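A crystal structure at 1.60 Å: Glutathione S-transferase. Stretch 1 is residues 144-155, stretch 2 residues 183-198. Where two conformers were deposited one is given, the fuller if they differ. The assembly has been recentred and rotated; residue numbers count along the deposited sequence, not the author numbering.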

# COMPACT_ATOMS: atom_id res chain seq x y z
N ILE A 144 -7.65 2.27 17.82
CA ILE A 144 -8.55 1.13 17.76
C ILE A 144 -9.61 1.20 18.85
O ILE A 144 -10.79 1.00 18.60
N SER A 145 -9.16 1.50 20.07
CA SER A 145 -10.09 1.59 21.18
C SER A 145 -11.17 2.67 20.92
O SER A 145 -12.34 2.43 21.18
N TRP A 146 -10.75 3.79 20.39
CA TRP A 146 -11.69 4.89 20.00
C TRP A 146 -12.71 4.45 18.96
O TRP A 146 -13.95 4.60 19.14
N LEU A 147 -12.23 3.79 17.90
CA LEU A 147 -13.13 3.30 16.85
C LEU A 147 -14.12 2.27 17.39
O LEU A 147 -15.32 2.34 17.15
N ILE A 148 -13.63 1.27 18.12
CA ILE A 148 -14.47 0.14 18.56
C ILE A 148 -15.38 0.57 19.71
O ILE A 148 -16.36 -0.10 19.97
N ASP A 149 -15.09 1.68 20.36
CA ASP A 149 -15.99 2.19 21.43
C ASP A 149 -17.23 2.82 20.77
O ASP A 149 -18.27 2.97 21.40
N ARG A 150 -17.14 3.16 19.50
CA ARG A 150 -18.31 3.76 18.86
C ARG A 150 -18.88 3.01 17.69
O ARG A 150 -19.86 3.42 17.11
N ARG A 151 -18.23 1.92 17.30
CA ARG A 151 -18.69 1.10 16.20
C ARG A 151 -18.68 -0.36 16.59
O ARG A 151 -18.00 -0.74 17.52
N ARG A 152 -19.43 -1.17 15.87
CA ARG A 152 -19.50 -2.58 16.13
C ARG A 152 -18.16 -3.25 15.81
O ARG A 152 -17.66 -4.07 16.58
N TRP A 153 -17.60 -2.88 14.68
CA TRP A 153 -16.32 -3.41 14.20
C TRP A 153 -15.53 -2.18 13.73
O TRP A 153 -16.03 -1.06 13.70
N LEU A 154 -14.26 -2.33 13.31
CA LEU A 154 -13.43 -1.11 13.14
C LEU A 154 -13.94 -0.12 12.09
O LEU A 154 -13.78 1.08 12.25
N ALA A 155 -14.56 -0.63 11.04
CA ALA A 155 -15.03 0.19 9.93
C ALA A 155 -16.52 0.41 9.93
O ALA A 155 -17.04 1.07 9.01
N ASP A 183 -2.97 -2.06 28.79
CA ASP A 183 -3.08 -0.60 28.73
C ASP A 183 -4.24 -0.12 27.84
O ASP A 183 -4.55 1.08 27.79
N HIS A 184 -4.82 -1.03 27.05
CA HIS A 184 -5.83 -0.68 26.03
C HIS A 184 -6.95 -1.71 26.02
O HIS A 184 -7.12 -2.49 25.04
N PRO A 185 -7.72 -1.77 27.13
CA PRO A 185 -8.70 -2.84 27.29
C PRO A 185 -9.78 -2.94 26.18
O PRO A 185 -10.23 -4.04 25.87
N GLN A 186 -10.20 -1.82 25.60
CA GLN A 186 -11.24 -1.89 24.56
C GLN A 186 -10.63 -2.57 23.30
O GLN A 186 -11.30 -3.39 22.66
N ALA A 187 -9.43 -2.18 22.93
CA ALA A 187 -8.70 -2.86 21.80
C ALA A 187 -8.45 -4.32 22.10
O ALA A 187 -8.63 -5.18 21.22
N LYS A 188 -8.07 -4.63 23.34
CA LYS A 188 -7.89 -6.01 23.73
C LYS A 188 -9.15 -6.86 23.53
O LYS A 188 -9.11 -8.00 22.98
N GLU A 189 -10.29 -6.32 23.94
CA GLU A 189 -11.55 -7.03 23.77
C GLU A 189 -11.89 -7.27 22.31
O GLU A 189 -12.39 -8.31 21.97
N TRP A 190 -11.65 -6.27 21.47
CA TRP A 190 -11.89 -6.40 20.04
C TRP A 190 -10.99 -7.47 19.45
O TRP A 190 -11.44 -8.32 18.67
N TYR A 191 -9.72 -7.49 19.85
CA TYR A 191 -8.80 -8.50 19.31
C TYR A 191 -9.22 -9.89 19.75
O TYR A 191 -9.12 -10.83 19.01
N ALA A 192 -9.67 -10.02 20.98
CA ALA A 192 -10.16 -11.32 21.45
C ALA A 192 -11.30 -11.84 20.62
O ALA A 192 -11.39 -13.04 20.40
N LEU A 193 -12.18 -10.94 20.19
CA LEU A 193 -13.26 -11.33 19.31
C LEU A 193 -12.76 -11.79 17.95
O LEU A 193 -13.19 -12.87 17.46
N VAL A 194 -11.77 -11.09 17.40
CA VAL A 194 -11.28 -11.53 16.08
C VAL A 194 -10.53 -12.84 16.20
O VAL A 194 -10.69 -13.74 15.36
N LYS A 195 -9.66 -12.92 17.19
CA LYS A 195 -8.77 -14.11 17.34
C LYS A 195 -9.53 -15.41 17.61
O LYS A 195 -8.99 -16.50 17.36
N SER A 196 -10.77 -15.27 18.09
CA SER A 196 -11.67 -16.38 18.42
C SER A 196 -12.48 -16.90 17.23
O SER A 196 -13.24 -17.84 17.37
N ARG A 197 -12.37 -16.25 16.07
CA ARG A 197 -13.07 -16.70 14.88
C ARG A 197 -12.32 -17.87 14.25
O ARG A 197 -11.11 -17.93 14.29
N PRO A 198 -13.04 -18.82 13.64
CA PRO A 198 -12.38 -19.97 13.05
C PRO A 198 -11.35 -19.59 11.99
O PRO A 198 -10.35 -20.27 11.84

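The helix of the first stretch crosses helix 185-195 at 70°, with the axes 8.0 Å apart at their closest. Small residues sit near the crossing: the CA atoms of Ser-145 and Ala-187 lie 4.7 Å apart. Ser-145 takes chi1 m, which carries its hydroxyl to the start of the second helix, where backbone NH groups lack partners from a preceding turn. Ala-187 N gives a weak hydrogen bond to Ser-145 OG (3.2 Å). Water 1 extends this polar patch: it lies 3.1 Å from Ser-145 OG, accepts from Gln-186 N (2.9 Å) and donates to Gln-186 OE1 (2.9 Å). Gln-186, m at chi1 and t at chi2, reaches toward the first helix, its OE1 3.5 Å from Ser-145 CB and its NE2 3.4 Å from Asp-149 OD1; its CB lies 4.2 Å from Ile-148 CG2.

One turn apart, Ile-144 and Ile-148 both point toward the second helix. Ile-144 (m, t) sets CG2 3.7 Å from Ala-187 CB and 3.8 Å from Trp-190 CE3, its beta-branch methyl packing against both the small Ala-187 and the indole. Ile-148 (t, p) instead extends CD1 to 3.8 Å from Trp-190 CD1.

Trp-190, with chi1 t and chi2 86°, is the broad centrepiece, burying 107 Å² against the first stretch. Leu-154 (m, t) points toward it and lays CD2 over one face of the indole; its CD1 is 3.9 Å from Trp-190 CZ2.

Beyond the first helix, the CA-to-CB bond of Trp-153 points sideways, but chi1 m and chi2 101° bring the far end of the indole nearer to the second helix. Its edge meets Val-194, CZ3 to CG2 at 3.9 Å, and its CH2 lies 4.3 Å from Leu-193 CB. Arg-197 reaches this ring through NH1, 4.1 Å from Trp-153 CZ2, while its NE and NH2 are hydrogen-bonded elsewhere in the structure.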

# COMPACT_ATOMS: atom_id res chain seq x y z
CB ILE A 144 -7.73 -0.18 17.84
CG1 ILE A 144 -6.90 -0.37 16.58
CG2 ILE A 144 -8.66 -1.36 18.11
CD1 ILE A 144 -5.95 -1.53 16.64
CB SER A 145 -9.37 1.92 22.47
OG SER A 145 -8.51 0.84 22.88
CB TRP A 146 -10.88 6.10 19.51
CG TRP A 146 -11.75 7.26 19.19
CD1 TRP A 146 -12.27 7.58 17.98
CD2 TRP A 146 -12.26 8.23 20.13
NE1 TRP A 146 -13.09 8.70 18.10
CE2 TRP A 146 -13.07 9.12 19.39
CE3 TRP A 146 -12.10 8.42 21.50
CZ2 TRP A 146 -13.76 10.20 20.00
CZ3 TRP A 146 -12.79 9.53 22.10
CH2 TRP A 146 -13.59 10.37 21.35
CB LEU A 147 -12.29 2.73 15.67
CG LEU A 147 -11.39 3.69 14.93
CD1 LEU A 147 -10.55 2.84 14.00
CD2 LEU A 147 -12.26 4.72 14.18
CB ILE A 148 -13.60 -1.14 18.88
CG1 ILE A 148 -14.46 -2.41 18.77
CG2 ILE A 148 -12.94 -1.07 20.23
CD1 ILE A 148 -14.86 -2.66 17.33
CB ASP A 149 -15.29 3.25 22.25
CG ASP A 149 -16.05 3.60 23.53
OD1 ASP A 149 -16.65 2.70 24.14
OD2 ASP A 149 -16.00 4.78 23.91
CB ARG A 150 -18.01 5.21 18.48
CG ARG A 150 -16.86 5.43 17.54
CD ARG A 150 -16.79 6.91 17.08
NE ARG A 150 -16.73 7.83 18.21
CZ ARG A 150 -17.23 9.08 18.23
NH1 ARG A 150 -17.13 9.77 19.35
NH2 ARG A 150 -17.81 9.64 17.17
CB ARG A 151 -17.70 1.29 15.04
CG ARG A 151 -17.58 2.68 14.51
CD ARG A 151 -16.41 2.78 13.56
NE ARG A 151 -16.30 4.10 12.97
CZ ARG A 151 -15.48 4.44 11.98
NH1 ARG A 151 -15.45 5.68 11.55
NH2 ARG A 151 -14.72 3.53 11.39
CB ARG A 152 -20.61 -3.17 15.28
CG ARG A 152 -20.94 -4.60 15.55
CD ARG A 152 -21.98 -5.04 14.53
NE ARG A 152 -22.57 -6.33 14.85
CZ ARG A 152 -23.11 -6.61 16.02
NH1 ARG A 152 -23.08 -5.69 16.98
NH2 ARG A 152 -23.64 -7.79 16.26
CB TRP A 153 -16.54 -4.40 13.06
CG TRP A 153 -17.19 -5.66 13.47
CD1 TRP A 153 -18.52 -5.99 13.30
CD2 TRP A 153 -16.59 -6.78 14.11
NE1 TRP A 153 -18.76 -7.25 13.82
CE2 TRP A 153 -17.60 -7.76 14.31
CE3 TRP A 153 -15.30 -7.06 14.56
CZ2 TRP A 153 -17.35 -9.00 14.92
CZ3 TRP A 153 -15.05 -8.27 15.17
CH2 TRP A 153 -16.08 -9.22 15.36
CB LEU A 154 -12.00 -1.43 12.70
CG LEU A 154 -11.06 -2.07 13.70
CD1 LEU A 154 -9.68 -2.16 13.04
CD2 LEU A 154 -10.98 -1.23 14.95
CB ALA A 155 -14.61 -0.40 8.58
CB ASP A 183 -1.78 0.02 28.27
CG ASP A 183 -0.69 -0.09 29.29
OD1 ASP A 183 -1.03 -0.06 30.48
OD2 ASP A 183 0.47 -0.20 28.90
CB HIS A 184 -5.14 -0.58 24.70
CG HIS A 184 -4.07 0.46 24.67
ND1 HIS A 184 -2.75 0.19 24.90
CD2 HIS A 184 -4.16 1.79 24.49
CE1 HIS A 184 -2.05 1.31 24.84
NE2 HIS A 184 -2.90 2.30 24.62
CB PRO A 185 -9.32 -2.56 28.66
CG PRO A 185 -8.93 -1.14 29.00
CD PRO A 185 -7.62 -0.91 28.34
CB GLN A 186 -11.76 -0.48 24.23
CG GLN A 186 -12.40 0.17 25.46
CD GLN A 186 -12.45 1.69 25.41
OE1 GLN A 186 -11.44 2.36 25.21
NE2 GLN A 186 -13.64 2.24 25.60
CB ALA A 187 -7.35 -2.20 21.50
CB LYS A 188 -7.47 -6.07 25.20
CG LYS A 188 -7.09 -7.48 25.63
CD LYS A 188 -6.83 -7.60 27.12
CE LYS A 188 -6.84 -9.07 27.48
NZ LYS A 188 -6.66 -9.31 28.94
CB GLU A 189 -12.70 -6.34 24.51
CG GLU A 189 -12.62 -6.61 26.01
CD GLU A 189 -12.19 -8.07 26.35
OE1 GLU A 189 -12.95 -9.05 26.02
OE2 GLU A 189 -11.06 -8.26 26.92
CB TRP A 190 -11.70 -5.03 19.35
CG TRP A 190 -11.39 -5.19 17.84
CD1 TRP A 190 -12.26 -5.32 16.85
CD2 TRP A 190 -10.09 -5.24 17.24
NE1 TRP A 190 -11.63 -5.43 15.64
CE2 TRP A 190 -10.28 -5.41 15.86
CE3 TRP A 190 -8.81 -5.18 17.74
CZ2 TRP A 190 -9.21 -5.55 14.99
CZ3 TRP A 190 -7.74 -5.34 16.90
CH2 TRP A 190 -7.94 -5.50 15.52
CB TYR A 191 -7.36 -8.21 19.69
CG TYR A 191 -6.34 -9.18 19.11
CD1 TYR A 191 -5.96 -9.11 17.78
CD2 TYR A 191 -5.84 -10.21 19.85
CE1 TYR A 191 -5.05 -9.99 17.25
CE2 TYR A 191 -4.92 -11.08 19.34
CZ TYR A 191 -4.52 -10.98 18.03
OH TYR A 191 -3.60 -11.89 17.50
CB ALA A 192 -10.57 -11.19 22.92
CB LEU A 193 -14.26 -10.22 19.11
CG LEU A 193 -15.16 -9.84 20.26
CD1 LEU A 193 -15.97 -8.64 19.78
CD2 LEU A 193 -16.05 -11.02 20.59
CB VAL A 194 -10.41 -10.44 15.40
CG1 VAL A 194 -9.88 -10.98 14.06
CG2 VAL A 194 -11.23 -9.16 15.20
CB LYS A 195 -7.68 -13.87 18.38
CG LYS A 195 -8.07 -14.19 19.79
CD LYS A 195 -6.89 -14.00 20.79
CE LYS A 195 -5.73 -14.97 20.73
NZ LYS A 195 -4.82 -14.76 21.89
CB SER A 196 -12.63 -15.94 19.53
OG SER A 196 -11.96 -15.78 20.78
CB ARG A 197 -13.23 -15.55 13.88
CG ARG A 197 -13.95 -14.35 14.42
CD ARG A 197 -14.03 -13.19 13.46
NE ARG A 197 -14.83 -13.43 12.27
CZ ARG A 197 -16.13 -13.20 12.16
NH1 ARG A 197 -16.81 -12.70 13.19
NH2 ARG A 197 -16.75 -13.42 10.99
CB PRO A 198 -13.54 -20.81 12.49
CG PRO A 198 -14.74 -20.35 13.21
CD PRO A 198 -14.52 -18.96 13.76
O HOH W 1 -9.08 0.88 25.95